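Local coordinates for protein pelota homolog (Archaeoglobus fulgidus, PDB 3OBY) that probably recognises ribosomes stalled on messenger RNA and helps to release them, with a predicted metal-dependent endoribonuclease activity, at residues A[145-159]-A[172-184]. Sequence-based numbering, arbitrary orientation.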
ATOM      1  N   VAL A 145     -17.884  11.661   0.992  1.00 33.66           N
ATOM      2  CA  VAL A 145     -16.623  11.293   1.598  1.00 28.58           C
ATOM      3  C   VAL A 145     -16.638   9.778   1.716  1.00 33.24           C
ATOM      4  O   VAL A 145     -17.701   9.171   1.832  1.00 32.95           O
ATOM      5  CB  VAL A 145     -16.459  11.934   2.994  1.00 30.29           C
ATOM      6  CG1 VAL A 145     -17.579  11.467   3.917  1.00 26.18           C
ATOM      7  CG2 VAL A 145     -15.084  11.587   3.572  1.00 16.88           C
ATOM      8  N   LEU A 146     -15.460   9.169   1.666  1.00 29.84           N
ATOM      9  CA  LEU A 146     -15.366   7.726   1.761  1.00 24.55           C
ATOM     10  C   LEU A 146     -15.465   7.299   3.222  1.00 28.17           C
ATOM     11  O   LEU A 146     -14.888   7.920   4.113  1.00 24.55           O
ATOM     12  CB  LEU A 146     -14.048   7.244   1.148  1.00 23.95           C
ATOM     13  CG  LEU A 146     -13.883   5.732   0.996  1.00 21.53           C
ATOM     14  CD1 LEU A 146     -14.969   5.196   0.065  1.00 27.30           C
ATOM     15  CD2 LEU A 146     -12.497   5.421   0.445  1.00 18.36           C
ATOM     16  N   ARG A 147     -16.228   6.241   3.457  1.00 23.89           N
ATOM     17  CA  ARG A 147     -16.418   5.707   4.794  1.00 19.10           C
ATOM     18  C   ARG A 147     -16.420   4.194   4.646  1.00 19.82           C
ATOM     19  O   ARG A 147     -16.438   3.685   3.526  1.00 31.65           O
ATOM     20  CB  ARG A 147     -17.739   6.214   5.369  1.00 19.88           C
ATOM     21  CG  ARG A 147     -17.705   7.691   5.745  1.00 30.07           C
ATOM     22  CD  ARG A 147     -16.984   7.898   7.069  1.00 37.15           C
ATOM     23  NE  ARG A 147     -16.729   9.307   7.359  1.00 54.28           N
ATOM     24  CZ  ARG A 147     -15.622   9.957   7.015  1.00 48.21           C
ATOM     25  NH1 ARG A 147     -14.654   9.327   6.366  1.00 60.92           N
ATOM     26  NH2 ARG A 147     -15.482  11.239   7.325  1.00 49.56           N
ATOM     27  N   GLN A 148     -16.395   3.471   5.758  1.00 18.97           N
ATOM     28  CA  GLN A 148     -16.368   2.014   5.697  1.00 27.75           C
ATOM     29  C   GLN A 148     -17.462   1.399   4.828  1.00 29.40           C
ATOM     30  O   GLN A 148     -17.197   0.469   4.068  1.00 29.47           O
ATOM     31  CB  GLN A 148     -16.465   1.416   7.104  1.00 21.59           C
ATOM     32  CG  GLN A 148     -15.497   2.000   8.105  1.00 24.50           C
ATOM     33  CD  GLN A 148     -15.464   1.211   9.401  1.00 37.43           C
ATOM     34  OE1 GLN A 148     -14.919   1.668  10.407  1.00 44.61           O
ATOM     35  NE2 GLN A 148     -16.044   0.015   9.380  1.00 35.12           N
ATOM     36  N   TRP A 149     -18.685   1.918   4.935  1.00 28.51           N
ATOM     37  CA  TRP A 149     -19.815   1.376   4.179  1.00 30.03           C
ATOM     38  C   TRP A 149     -19.989   1.925   2.766  1.00 31.11           C
ATOM     39  O   TRP A 149     -20.922   1.536   2.066  1.00 42.47           O
ATOM     40  CB  TRP A 149     -21.108   1.584   4.969  1.00 15.48           C
ATOM     41  CG  TRP A 149     -21.471   3.025   5.131  1.00 20.40           C
ATOM     42  CD1 TRP A 149     -22.234   3.779   4.287  1.00  9.24           C
ATOM     43  CD2 TRP A 149     -21.061   3.898   6.192  1.00 18.67           C
ATOM     44  NE1 TRP A 149     -22.329   5.070   4.758  1.00 17.65           N
ATOM     45  CE2 TRP A 149     -21.619   5.169   5.927  1.00 13.51           C
ATOM     46  CE3 TRP A 149     -20.278   3.730   7.340  1.00 10.22           C
ATOM     47  CZ2 TRP A 149     -21.416   6.264   6.768  1.00 18.40           C
ATOM     48  CZ3 TRP A 149     -20.077   4.823   8.176  1.00 19.60           C
ATOM     49  CH2 TRP A 149     -20.645   6.070   7.886  1.00 15.29           C
ATOM     50  N   GLY A 150     -19.102   2.824   2.349  1.00 32.77           N
ATOM     51  CA  GLY A 150     -19.199   3.390   1.014  1.00 37.95           C
ATOM     52  C   GLY A 150     -19.081   4.903   1.000  1.00 41.48           C
ATOM     53  O   GLY A 150     -18.644   5.501   1.980  1.00 49.47           O
ATOM     54  N   VAL A 151     -19.472   5.526  -0.108  1.00 36.54           N
ATOM     55  CA  VAL A 151     -19.393   6.976  -0.226  1.00 33.80           C
ATOM     56  C   VAL A 151     -20.608   7.617   0.428  1.00 33.56           C
ATOM     57  O   VAL A 151     -21.745   7.289   0.096  1.00 33.35           O
ATOM     58  CB  VAL A 151     -19.327   7.412  -1.706  1.00 38.07           C
ATOM     59  CG1 VAL A 151     -19.151   8.922  -1.802  1.00 37.62           C
ATOM     60  CG2 VAL A 151     -18.187   6.693  -2.403  1.00 38.18           C
ATOM     61  N   GLU A 152     -20.345   8.540   1.349  1.00 28.86           N
ATOM     62  CA  GLU A 152     -21.381   9.254   2.091  1.00 33.12           C
ATOM     63  C   GLU A 152     -21.485  10.711   1.632  1.00 36.08           C
ATOM     64  O   GLU A 152     -20.616  11.522   1.936  1.00 43.12           O
ATOM     65  CB  GLU A 152     -21.045   9.212   3.587  1.00 36.62           C
ATOM     66  CG  GLU A 152     -22.126   9.724   4.526  1.00 43.77           C
ATOM     67  CD  GLU A 152     -23.385   8.876   4.483  1.00 50.32           C
ATOM     68  OE1 GLU A 152     -23.281   7.637   4.618  1.00 47.33           O
ATOM     69  OE2 GLU A 152     -24.483   9.453   4.321  1.00 43.80           O
ATOM     70  N   GLU A 153     -22.551  11.040   0.908  1.00 34.09           N
ATOM     71  CA  GLU A 153     -22.758  12.401   0.414  1.00 40.56           C
ATOM     72  C   GLU A 153     -22.575  13.470   1.502  1.00 39.13           C
ATOM     73  O   GLU A 153     -23.078  13.319   2.612  1.00 36.91           O
ATOM     74  CB  GLU A 153     -24.157  12.512  -0.203  1.00 33.83           C
ATOM     75  CG  GLU A 153     -24.600  13.933  -0.508  1.00 52.34           C
ATOM     76  CD  GLU A 153     -25.907  13.990  -1.277  1.00 52.82           C
ATOM     77  OE1 GLU A 153     -26.505  15.089  -1.343  1.00 54.45           O
ATOM     78  OE2 GLU A 153     -26.329  12.944  -1.823  1.00 39.03           O
ATOM     79  N   ILE A 154     -21.849  14.544   1.181  1.00 41.65           N
ATOM     80  CA  ILE A 154     -21.614  15.621   2.144  1.00 42.56           C
ATOM     81  C   ILE A 154     -22.286  16.930   1.758  1.00 46.13           C
ATOM     82  O   ILE A 154     -22.592  17.749   2.625  1.00 46.84           O
ATOM     83  CB  ILE A 154     -20.102  15.894   2.371  1.00 44.62           C
ATOM     84  CG1 ILE A 154     -19.400  16.155   1.039  1.00 35.02           C
ATOM     85  CG2 ILE A 154     -19.466  14.723   3.103  1.00 43.43           C
ATOM     86  CD1 ILE A 154     -17.921  16.463   1.199  1.00 25.73           C
ATOM     87  N   PHE A 155     -22.497  17.144   0.463  1.00 51.33           N
ATOM     88  CA  PHE A 155     -23.177  18.351   0.008  1.00 48.82           C
ATOM     89  C   PHE A 155     -23.559  18.316  -1.458  1.00 50.67           C
ATOM     90  O   PHE A 155     -23.132  17.444  -2.211  1.00 46.06           O
ATOM     91  CB  PHE A 155     -22.345  19.616   0.285  1.00 48.69           C
ATOM     92  CG  PHE A 155     -21.128  19.774  -0.601  1.00 61.25           C
ATOM     93  CD1 PHE A 155     -19.868  19.393  -0.149  1.00 61.91           C
ATOM     94  CD2 PHE A 155     -21.236  20.347  -1.868  1.00 56.95           C
ATOM     95  CE1 PHE A 155     -18.735  19.578  -0.942  1.00 59.66           C
ATOM     96  CE2 PHE A 155     -20.106  20.535  -2.670  1.00 49.53           C
ATOM     97  CZ  PHE A 155     -18.855  20.153  -2.202  1.00 59.56           C
ATOM     98  N   GLU A 156     -24.385  19.283  -1.838  1.00 61.51           N
ATOM     99  CA  GLU A 156     -24.862  19.448  -3.206  1.00 69.82           C
ATOM    100  C   GLU A 156     -24.796  20.932  -3.553  1.00 67.58           C
ATOM    101  O   GLU A 156     -24.697  21.786  -2.671  1.00 66.80           O
ATOM    102  CB  GLU A 156     -26.312  18.988  -3.340  1.00 76.28           C
ATOM    103  CG  GLU A 156     -26.521  17.615  -3.931  1.00 69.13           C
ATOM    104  CD  GLU A 156     -27.960  17.424  -4.370  1.00 75.35           C
ATOM    105  OE1 GLU A 156     -28.856  17.979  -3.702  1.00 75.58           O
ATOM    106  OE2 GLU A 156     -28.203  16.722  -5.370  1.00 77.62           O
ATOM    107  N   GLU A 157     -24.870  21.237  -4.841  1.00 65.07           N
ATOM    108  CA  GLU A 157     -24.825  22.618  -5.281  1.00 61.38           C
ATOM    109  C   GLU A 157     -25.359  22.676  -6.701  1.00 58.14           C
ATOM    110  O   GLU A 157     -24.944  21.898  -7.560  1.00 51.87           O
ATOM    111  CB  GLU A 157     -23.384  23.128  -5.231  1.00 63.03           C
ATOM    112  CG  GLU A 157     -23.238  24.646  -5.239  1.00 84.31           C
ATOM    113  CD  GLU A 157     -23.915  25.309  -4.055  1.00 93.15           C
ATOM    114  OE1 GLU A 157     -23.817  24.771  -2.949  1.00100.85           O
ATOM    115  OE2 GLU A 157     -24.538  26.373  -4.228  1.00 93.10           O
ATOM    116  N   ARG A 158     -26.293  23.586  -6.945  1.00 56.08           N
ATOM    117  CA  ARG A 158     -26.864  23.728  -8.275  1.00 60.12           C
ATOM    118  C   ARG A 158     -26.579  25.115  -8.829  1.00 60.79           C
ATOM    119  O   ARG A 158     -26.430  26.074  -8.074  1.00 55.22           O
ATOM    120  CB  ARG A 158     -28.373  23.456  -8.238  1.00 59.41           C
ATOM    121  CG  ARG A 158     -28.715  21.992  -7.955  1.00 65.87           C
ATOM    122  CD  ARG A 158     -30.217  21.736  -7.859  1.00 68.35           C
ATOM    123  NE  ARG A 158     -30.515  20.342  -7.526  1.00 62.46           N
ATOM    124  CZ  ARG A 158     -30.368  19.316  -8.361  1.00 64.77           C
ATOM    125  NH1 ARG A 158     -29.928  19.515  -9.599  1.00 63.56           N
ATOM    126  NH2 ARG A 158     -30.646  18.083  -7.953  1.00 57.54           N
ATOM    127  N   MET A 159     -26.490  25.204 -10.153  1.00 67.50           N
ATOM    128  CA  MET A 159     -26.212  26.462 -10.834  1.00 74.91           C
ATOM    129  C   MET A 159     -26.999  27.599 -10.202  1.00 74.56           C
ATOM    130  O   MET A 159     -26.452  28.375  -9.421  1.00 77.38           O
ATOM    131  CB  MET A 159     -26.567  26.355 -12.321  1.00 78.13           C
ATOM    132  CG  MET A 159     -26.143  27.561 -13.151  1.00 84.87           C
ATOM    133  SD  MET A 159     -24.355  27.864 -13.133  1.00 92.14           S
ATOM    134  CE  MET A 159     -23.877  27.235 -14.750  1.00 82.27           C
ATOM    135  N   PHE A 172     -20.330  29.094  -9.788  1.00 66.80           N
ATOM    136  CA  PHE A 172     -20.955  27.924  -9.206  1.00 59.52           C
ATOM    137  C   PHE A 172     -19.751  27.227  -8.567  1.00 61.11           C
ATOM    138  O   PHE A 172     -19.823  26.692  -7.455  1.00 51.23           O
ATOM    139  CB  PHE A 172     -21.568  27.093 -10.343  1.00 56.72           C
ATOM    140  CG  PHE A 172     -21.929  25.689  -9.965  1.00 54.65           C
ATOM    141  CD1 PHE A 172     -22.809  25.435  -8.920  1.00 54.45           C
ATOM    142  CD2 PHE A 172     -21.383  24.613 -10.659  1.00 59.24           C
ATOM    143  CE1 PHE A 172     -23.147  24.128  -8.578  1.00 58.07           C
ATOM    144  CE2 PHE A 172     -21.714  23.302 -10.324  1.00 65.16           C
ATOM    145  CZ  PHE A 172     -22.596  23.060  -9.275  1.00 61.45           C
ATOM    146  N   PHE A 173     -18.630  27.293  -9.286  1.00 56.10           N
ATOM    147  CA  PHE A 173     -17.360  26.710  -8.868  1.00 53.11           C
ATOM    148  C   PHE A 173     -16.919  27.232  -7.507  1.00 52.30           C
ATOM    149  O   PHE A 173     -16.666  26.459  -6.581  1.00 44.64           O
ATOM    150  CB  PHE A 173     -16.273  27.033  -9.899  1.00 48.33           C
ATOM    151  CG  PHE A 173     -16.429  26.305 -11.207  1.00 42.45           C
ATOM    152  CD1 PHE A 173     -17.572  25.560 -11.485  1.00 43.30           C
ATOM    153  CD2 PHE A 173     -15.427  26.373 -12.169  1.00 47.03           C
ATOM    154  CE1 PHE A 173     -17.716  24.892 -12.701  1.00 47.51           C
ATOM    155  CE2 PHE A 173     -15.560  25.708 -13.389  1.00 57.38           C
ATOM    156  CZ  PHE A 173     -16.707  24.966 -13.655  1.00 48.30           C
ATOM    157  N   GLY A 174     -16.813  28.552  -7.400  1.00 55.42           N
ATOM    158  CA  GLY A 174     -16.403  29.159  -6.150  1.00 60.94           C
ATOM    159  C   GLY A 174     -17.170  28.623  -4.960  1.00 59.11           C
ATOM    160  O   GLY A 174     -16.583  28.344  -3.916  1.00 64.23           O
ATOM    161  N   GLU A 175     -18.483  28.476  -5.115  1.00 63.76           N
ATOM    162  CA  GLU A 175     -19.333  27.974  -4.039  1.00 67.08           C
ATOM    163  C   GLU A 175     -18.996  26.529  -3.694  1.00 62.62           C
ATOM    164  O   GLU A 175     -18.931  26.167  -2.519  1.00 55.01           O
ATOM    165  CB  GLU A 175     -20.808  28.083  -4.435  1.00 81.99           C
ATOM    166  CG  GLU A 175     -21.315  29.513  -4.553  1.00103.07           C
ATOM    167  CD  GLU A 175     -22.764  29.584  -4.994  1.00117.75           C
ATOM    168  OE1 GLU A 175     -23.360  28.518  -5.254  1.00129.56           O
ATOM    169  OE2 GLU A 175     -23.307  30.706  -5.083  1.00122.71           O
ATOM    170  N   VAL A 176     -18.785  25.709  -4.721  1.00 55.05           N
ATOM    171  CA  VAL A 176     -18.441  24.306  -4.515  1.00 43.98           C
ATOM    172  C   VAL A 176     -17.105  24.228  -3.791  1.00 40.07           C
ATOM    173  O   VAL A 176     -16.965  23.524  -2.785  1.00 33.03           O
ATOM    174  CB  VAL A 176     -18.304  23.553  -5.859  1.00 41.29           C
ATOM    175  CG1 VAL A 176     -17.916  22.102  -5.610  1.00 39.04           C
ATOM    176  CG2 VAL A 176     -19.605  23.624  -6.629  1.00 48.96           C
ATOM    177  N   ALA A 177     -16.130  24.964  -4.312  1.00 34.91           N
ATOM    178  CA  ALA A 177     -14.797  24.984  -3.739  1.00 39.69           C
ATOM    179  C   ALA A 177     -14.802  25.395  -2.271  1.00 43.12           C
ATOM    180  O   ALA A 177     -14.068  24.833  -1.459  1.00 45.29           O
ATOM    181  CB  ALA A 177     -13.907  25.935  -4.537  1.00 41.04           C
ATOM    182  N   ALA A 178     -15.642  26.363  -1.926  1.00 47.07           N
ATOM    183  CA  ALA A 178     -15.689  26.878  -0.553  1.00 55.16           C
ATOM    184  C   ALA A 178     -16.227  25.806   0.380  1.00 52.42           C
ATOM    185  O   ALA A 178     -15.797  25.697   1.551  1.00 47.13           O
ATOM    186  CB  ALA A 178     -16.588  28.094  -0.489  1.00 59.05           C
ATOM    187  N   LYS A 179     -17.152  25.006  -0.108  1.00 57.30           N
ATOM    188  CA  LYS A 179     -17.636  24.040   0.821  1.00 63.89           C
ATOM    189  C   LYS A 179     -16.696  22.832   0.807  1.00 65.78           C
ATOM    190  O   LYS A 179     -16.559  22.156   1.849  1.00 65.42           O
ATOM    191  CB  LYS A 179     -19.111  23.835   0.513  1.00 63.97           C
ATOM    192  CG  LYS A 179     -19.388  23.523  -0.906  1.00 82.10           C
ATOM    193  CD  LYS A 179     -20.865  23.257  -1.102  1.00 93.68           C
ATOM    194  CE  LYS A 179     -21.691  24.513  -0.961  1.00 97.48           C
ATOM    195  NZ  LYS A 179     -23.130  24.247  -1.182  1.00102.54           N
ATOM    196  N   LEU A 180     -16.078  22.509  -0.313  1.00 55.85           N
ATOM    197  CA  LEU A 180     -15.141  21.418  -0.200  1.00 48.84           C
ATOM    198  C   LEU A 180     -14.069  21.835   0.867  1.00 50.47           C
ATOM    199  O   LEU A 180     -13.639  21.046   1.721  1.00 53.24           O
ATOM    200  CB  LEU A 180     -14.446  21.216  -1.508  1.00 34.98           C
ATOM    201  CG  LEU A 180     -15.190  20.528  -2.643  1.00 32.14           C
ATOM    202  CD1 LEU A 180     -14.350  20.619  -3.902  1.00 31.97           C
ATOM    203  CD2 LEU A 180     -15.449  19.068  -2.290  1.00  7.61           C
ATOM    204  N   GLU A 181     -13.635  23.093   0.786  1.00 46.85           N
ATOM    205  CA  GLU A 181     -12.598  23.626   1.670  1.00 48.30           C
ATOM    206  C   GLU A 181     -12.971  23.578   3.151  1.00 45.12           C
ATOM    207  O   GLU A 181     -12.101  23.453   4.013  1.00 41.95           O
ATOM    208  CB  GLU A 181     -12.247  25.061   1.251  1.00 52.02           C
ATOM    209  CG  GLU A 181     -10.847  25.527   1.664  1.00 55.17           C
ATOM    210  CD  GLU A 181     -10.819  26.222   3.007  1.00 53.00           C
ATOM    211  OE1 GLU A 181     -11.358  27.347   3.109  1.00 53.80           O
ATOM    212  OE2 GLU A 181     -10.254  25.643   3.959  1.00 63.06           O
ATOM    213  N   SER A 182     -14.262  23.658   3.449  1.00 40.12           N
ATOM    214  CA  SER A 182     -14.704  23.630   4.833  1.00 42.74           C
ATOM    215  C   SER A 182     -14.942  22.222   5.382  1.00 47.15           C
ATOM    216  O   SER A 182     -15.006  22.040   6.601  1.00 44.93           O
ATOM    217  CB  SER A 182     -15.971  24.476   5.000  1.00 41.09           C
ATOM    218  OG  SER A 182     -17.053  23.944   4.256  1.00 58.20           O
ATOM    219  N   PHE A 183     -15.067  21.225   4.502  1.00 47.67           N
ATOM    220  CA  PHE A 183     -15.297  19.849   4.958  1.00 47.97           C
ATOM    221  C   PHE A 183     -14.044  19.211   5.569  1.00 52.18           C
ATOM    222  O   PHE A 183     -14.139  18.417   6.507  1.00 57.19           O
ATOM    223  CB  PHE A 183     -15.818  18.965   3.819  1.00 33.55           C
ATOM    224  CG  PHE A 183     -16.066  17.536   4.234  1.00 41.97           C
ATOM    225  CD1 PHE A 183     -17.024  17.237   5.197  1.00 44.83           C
ATOM    226  CD2 PHE A 183     -15.304  16.492   3.703  1.00 44.19           C
ATOM    227  CE1 PHE A 183     -17.220  15.919   5.627  1.00 49.77           C
ATOM    228  CE2 PHE A 183     -15.493  15.171   4.126  1.00 34.75           C
ATOM    229  CZ  PHE A 183     -16.450  14.886   5.091  1.00 40.48           C
ATOM    230  N   ASP A 184     -12.878  19.546   5.027  1.00 51.38           N
ATOM    231  CA  ASP A 184     -11.605  19.037   5.536  1.00 45.03           C
ATOM    232  C   ASP A 184     -11.299  17.592   5.132  1.00 40.23           C
ATOM    233  O   ASP A 184     -11.846  16.637   5.684  1.00 42.00           O
ATOM    234  CB  ASP A 184     -11.569  19.185   7.063  1.00 50.99           C
ATOM    235  CG  ASP A 184     -10.170  19.044   7.640  1.00 68.57           C
ATOM    236  OD1 ASP A 184      -9.976  19.431   8.811  1.00 76.17           O
ATOM    237  OD2 ASP A 184      -9.267  18.546   6.933  1.00 80.44           O
TER
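The ammonium of Lys179 reaches across from helix 172-183 to two acceptors on strand 150-158: Lys179 NZ gives a weak hydrogen bond to Glu156 O at 3.3 Å, and it pairs with the Glu157 carboxylate in a probable salt bridge, modelled too close for either end to be trusted. The poorly ordered Glu175 brings a second carboxylate beside Glu157, its OE1 2.7 Å from Glu157 OE2, a crowding of negative charge that the lysine probably eases. Lys179 CG sits between the backbone N and the carbonyl carbon (chi1 52°), and the chain runs straight to CD, over one face of the Phe155 ring; a later bend at chi3 carries the ammonium on towards Glu157. Leu180 and Val176 meet that ring at its edge, Leu180 CD2 standing 3.6 Å from Phe155 CZ. With an alanine here instead of Phe155, the aliphatic part of Lys179 would probably lose the face it rests on, and a gap would open beside Leu180 and Val176. Two further helix aromatics flank this centre. Phe183 receives Ile154 CD1 over one face, 3.9 Å from the ring centroid in a CH-pi contact, and Val145 CB packs 3.6 Å from Phe183 CE2. The Phe172 ring turns its edge to the Glu157 carbonyl, while Val176 CG2 covers one face. The helix runs antiparallel (169°) to this outermost strand, where a classic beta bulge opposite Ala143 lets Ile154 and Phe155 both point at it. Apolar rings thus seal helix to sheet in the central domain, while lysine, with an apolar stem and a charged end, suits the boundary with solvent.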